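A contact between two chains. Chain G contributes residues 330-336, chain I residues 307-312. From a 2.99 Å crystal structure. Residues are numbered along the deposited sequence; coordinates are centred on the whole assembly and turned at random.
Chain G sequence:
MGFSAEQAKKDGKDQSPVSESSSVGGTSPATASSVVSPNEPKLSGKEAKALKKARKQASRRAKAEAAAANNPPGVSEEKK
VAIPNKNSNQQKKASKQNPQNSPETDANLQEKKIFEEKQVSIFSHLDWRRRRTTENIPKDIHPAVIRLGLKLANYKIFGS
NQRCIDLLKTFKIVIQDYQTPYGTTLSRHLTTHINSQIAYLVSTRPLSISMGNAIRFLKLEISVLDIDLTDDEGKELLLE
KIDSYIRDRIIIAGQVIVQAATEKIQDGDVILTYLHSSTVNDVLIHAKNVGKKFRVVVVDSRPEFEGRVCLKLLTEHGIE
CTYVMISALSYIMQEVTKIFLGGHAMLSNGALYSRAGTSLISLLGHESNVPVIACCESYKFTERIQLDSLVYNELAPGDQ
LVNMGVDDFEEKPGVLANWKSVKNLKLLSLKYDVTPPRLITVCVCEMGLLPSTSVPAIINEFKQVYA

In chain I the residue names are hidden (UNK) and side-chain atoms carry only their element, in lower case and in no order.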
# COMPACT_ATOMS: atom_id res chain seq x y z
N SER G 330 1.95 21.49 4.55
CA SER G 330 0.74 21.32 5.35
C SER G 330 0.28 22.63 5.98
O SER G 330 -0.91 22.93 6.00
CB SER G 330 0.98 20.29 6.46
OG SER G 330 -0.17 20.14 7.27
N TYR G 331 1.24 23.39 6.48
CA TYR G 331 0.97 24.67 7.13
C TYR G 331 0.37 25.67 6.15
O TYR G 331 -0.72 26.20 6.37
CB TYR G 331 2.25 25.23 7.75
CG TYR G 331 2.09 26.56 8.44
CD1 TYR G 331 1.74 26.64 9.78
CD2 TYR G 331 2.30 27.75 7.75
CE1 TYR G 331 1.59 27.86 10.41
CE2 TYR G 331 2.15 28.98 8.37
CZ TYR G 331 1.80 29.02 9.71
OH TYR G 331 1.65 30.24 10.33
N ILE G 332 1.10 25.93 5.07
CA ILE G 332 0.74 26.98 4.13
C ILE G 332 -0.48 26.62 3.27
O ILE G 332 -1.12 27.50 2.70
CB ILE G 332 1.94 27.32 3.20
CG1 ILE G 332 1.75 28.69 2.56
CG2 ILE G 332 2.14 26.23 2.16
CD1 ILE G 332 1.61 29.82 3.55
N MET G 333 -0.80 25.34 3.20
CA MET G 333 -1.90 24.87 2.36
C MET G 333 -3.25 25.39 2.84
O MET G 333 -4.18 25.57 2.05
CB MET G 333 -1.92 23.34 2.31
CG MET G 333 -2.98 22.75 1.38
SD MET G 333 -2.71 23.15 -0.36
CE MET G 333 -1.17 22.29 -0.67
N GLN G 334 -3.35 25.66 4.14
CA GLN G 334 -4.60 26.13 4.73
C GLN G 334 -4.98 27.53 4.24
O GLN G 334 -6.11 27.97 4.43
CB GLN G 334 -4.50 26.12 6.25
CG GLN G 334 -4.35 24.73 6.85
CD GLN G 334 -5.04 24.59 8.18
OE1 GLN G 334 -4.86 25.40 9.08
NE2 GLN G 334 -5.86 23.55 8.32
N GLU G 335 -4.03 28.22 3.61
CA GLU G 335 -4.30 29.54 3.04
C GLU G 335 -4.61 29.44 1.55
O GLU G 335 -5.25 30.32 0.98
CB GLU G 335 -3.10 30.47 3.26
CG GLU G 335 -2.87 30.87 4.71
CD GLU G 335 -1.60 31.68 4.90
OE1 GLU G 335 -1.15 32.32 3.92
OE2 GLU G 335 -1.06 31.69 6.02
N VAL G 336 -4.16 28.35 0.93
CA VAL G 336 -4.26 28.18 -0.52
C VAL G 336 -5.68 27.83 -0.97
O VAL G 336 -6.36 27.02 -0.35
CB VAL G 336 -3.30 27.08 -1.01
CG1 VAL G 336 -3.35 26.95 -2.52
CG2 VAL G 336 -1.88 27.38 -0.54
N UNK I 307 0.43 36.43 20.97
CA UNK I 307 0.24 35.21 20.20
C UNK I 307 0.48 35.48 18.72
O UNK I 307 -0.07 36.43 18.17
c UNK I 307 -1.16 34.65 20.42
o UNK I 307 -1.49 34.59 21.79
N UNK I 308 1.30 34.65 18.08
CA UNK I 308 1.52 34.79 16.65
C UNK I 308 0.32 34.27 15.87
O UNK I 308 -0.27 33.25 16.21
c UNK I 308 2.53 33.21 13.83
c UNK I 308 2.79 34.05 16.21
o UNK I 308 3.77 34.44 10.63
c UNK I 308 3.82 35.18 14.20
c UNK I 308 3.53 34.34 11.98
c UNK I 308 3.05 34.15 14.72
c UNK I 308 2.76 33.31 12.47
c UNK I 308 4.06 35.28 12.84
N UNK I 309 -0.04 35.00 14.82
CA UNK I 309 -1.08 34.56 13.90
C UNK I 309 -0.61 34.79 12.47
O UNK I 309 0.37 35.50 12.24
o UNK I 309 -3.68 36.62 17.02
n UNK I 309 -5.13 36.15 15.37
c UNK I 309 -3.06 34.90 15.47
c UNK I 309 -3.98 35.97 16.02
c UNK I 309 -2.39 35.31 14.17
N UNK I 310 -1.29 34.16 11.52
CA UNK I 310 -0.88 34.20 10.12
C UNK I 310 -0.77 35.62 9.58
O UNK I 310 -1.48 36.52 10.04
c UNK I 310 -1.84 33.38 9.26
c UNK I 310 -1.84 31.90 9.62
c UNK I 310 -2.77 31.11 8.72
n UNK I 310 -0.92 29.46 7.38
n UNK I 310 -1.65 27.62 8.53
n UNK I 310 -2.61 29.67 8.93
c UNK I 310 -1.73 28.92 8.28
N UNK I 311 0.13 35.81 8.62
CA UNK I 311 0.45 37.11 8.05
C UNK I 311 1.03 38.05 9.10
O UNK I 311 0.83 39.27 9.05
c UNK I 311 -3.09 35.36 5.91
c UNK I 311 -0.78 37.74 7.39
c UNK I 311 -1.52 36.79 6.50
n UNK I 311 -2.26 35.50 4.88
n UNK I 311 -2.66 36.12 6.90
c UNK I 311 -1.28 36.39 5.23
N UNK I 312 1.74 37.46 10.06
CA UNK I 312 2.48 38.20 11.08
C UNK I 312 1.61 39.16 11.88
O UNK I 312 1.92 40.35 11.99
c UNK I 312 4.67 38.06 9.77
n UNK I 312 6.05 38.15 7.78
o UNK I 312 3.92 38.85 7.63
c UNK I 312 3.64 38.96 10.44
c UNK I 312 4.85 38.39 8.30

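Position 307 has two side-chain atoms, one carbon followed by one oxygen, without branch or ring, and neither touches chain G. The carbon-oxygen distance is that of a single bond, so the group is a hydroxymethyl and the residue is I:Ser307. Its side chain takes no part in the contact.

Position 308 carries eight side-chain atoms: one carbon, then a ring of six carbons bearing an oxygen at the far end. The CA-to-CB bond points toward chain G, and a ring carbon lies 3.9 Å from OH of G:Tyr331. A six-carbon ring with a single para oxygen is a phenol, which identifies I:Tyr308; the ring carbon in contact is CE1. The hydroxyl of G:Tyr331 sits at the edge of the I:Tyr308 ring, near its plane.

At position 309 three carbons run in a chain, and the third carries one oxygen and one nitrogen. The CA-to-CB bond points away from chain G, and no contact is made. This is a primary amide on a two-methylene arm, hence I:Gln309.

The side chain at position 310 is long: three carbons, a nitrogen, then a carbon bearing two further nitrogens. One terminal nitrogen lies 2.6 Å from OE2 of G:Glu335, and the other lies 2.7 Å from the backbone O of G:Tyr331. The planar CN3 group at its end is a guanidinium, and the residue is I:Arg310. With chi2 and chi3 both t, the chain is extended and carries its charged end across a gap that leaves its CA 9.1 Å from the CA of G:Glu335. NH1 donates to OE2 of G:Glu335 (N-H...acceptor angle 148°), a hydrogen bond that is also a salt bridge; NH2 donates to the backbone O of G:Tyr331 (141°). The guanidinium also covers the G:Tyr331 ring: CZ of I:Arg310 is 3.9 Å from the ring centroid and 16° off the normal, a cation-pi arrangement. Over the opposite face of the guanidinium lies CB of G:Gln334.

Position 311 shows one carbon and a five-membered ring of three carbons and two nitrogens. Its CA-to-CB bond points sideways, but the ring comes nearer, bringing one ring nitrogen to 3.5 Å from OE1 of G:Glu335. The ring is an imidazole, so this is I:His311, and the nitrogen is NE2.

Position 312 has three carbons, the last bearing one oxygen and one nitrogen, and the side chain makes no contact with the chain G stretch. It is again an amide: I:Gln312.

The contact works through one arginine inserted between the G:Tyr331 ring and CB of G:Gln334. G:Tyr331 supplies both an aromatic face and a carbonyl, while OE2 of G:Glu335 meets the guanidinium at its edge, near its plane. I:Arg310 has 130 Å² covered by the other stretch, out of 301 Å² buried on both sides together. I:Tyr308 and I:His311 add smaller contacts, to G:Tyr331 and G:Glu335 respectively.

Chain I, residues 307-312: SYQRHQ
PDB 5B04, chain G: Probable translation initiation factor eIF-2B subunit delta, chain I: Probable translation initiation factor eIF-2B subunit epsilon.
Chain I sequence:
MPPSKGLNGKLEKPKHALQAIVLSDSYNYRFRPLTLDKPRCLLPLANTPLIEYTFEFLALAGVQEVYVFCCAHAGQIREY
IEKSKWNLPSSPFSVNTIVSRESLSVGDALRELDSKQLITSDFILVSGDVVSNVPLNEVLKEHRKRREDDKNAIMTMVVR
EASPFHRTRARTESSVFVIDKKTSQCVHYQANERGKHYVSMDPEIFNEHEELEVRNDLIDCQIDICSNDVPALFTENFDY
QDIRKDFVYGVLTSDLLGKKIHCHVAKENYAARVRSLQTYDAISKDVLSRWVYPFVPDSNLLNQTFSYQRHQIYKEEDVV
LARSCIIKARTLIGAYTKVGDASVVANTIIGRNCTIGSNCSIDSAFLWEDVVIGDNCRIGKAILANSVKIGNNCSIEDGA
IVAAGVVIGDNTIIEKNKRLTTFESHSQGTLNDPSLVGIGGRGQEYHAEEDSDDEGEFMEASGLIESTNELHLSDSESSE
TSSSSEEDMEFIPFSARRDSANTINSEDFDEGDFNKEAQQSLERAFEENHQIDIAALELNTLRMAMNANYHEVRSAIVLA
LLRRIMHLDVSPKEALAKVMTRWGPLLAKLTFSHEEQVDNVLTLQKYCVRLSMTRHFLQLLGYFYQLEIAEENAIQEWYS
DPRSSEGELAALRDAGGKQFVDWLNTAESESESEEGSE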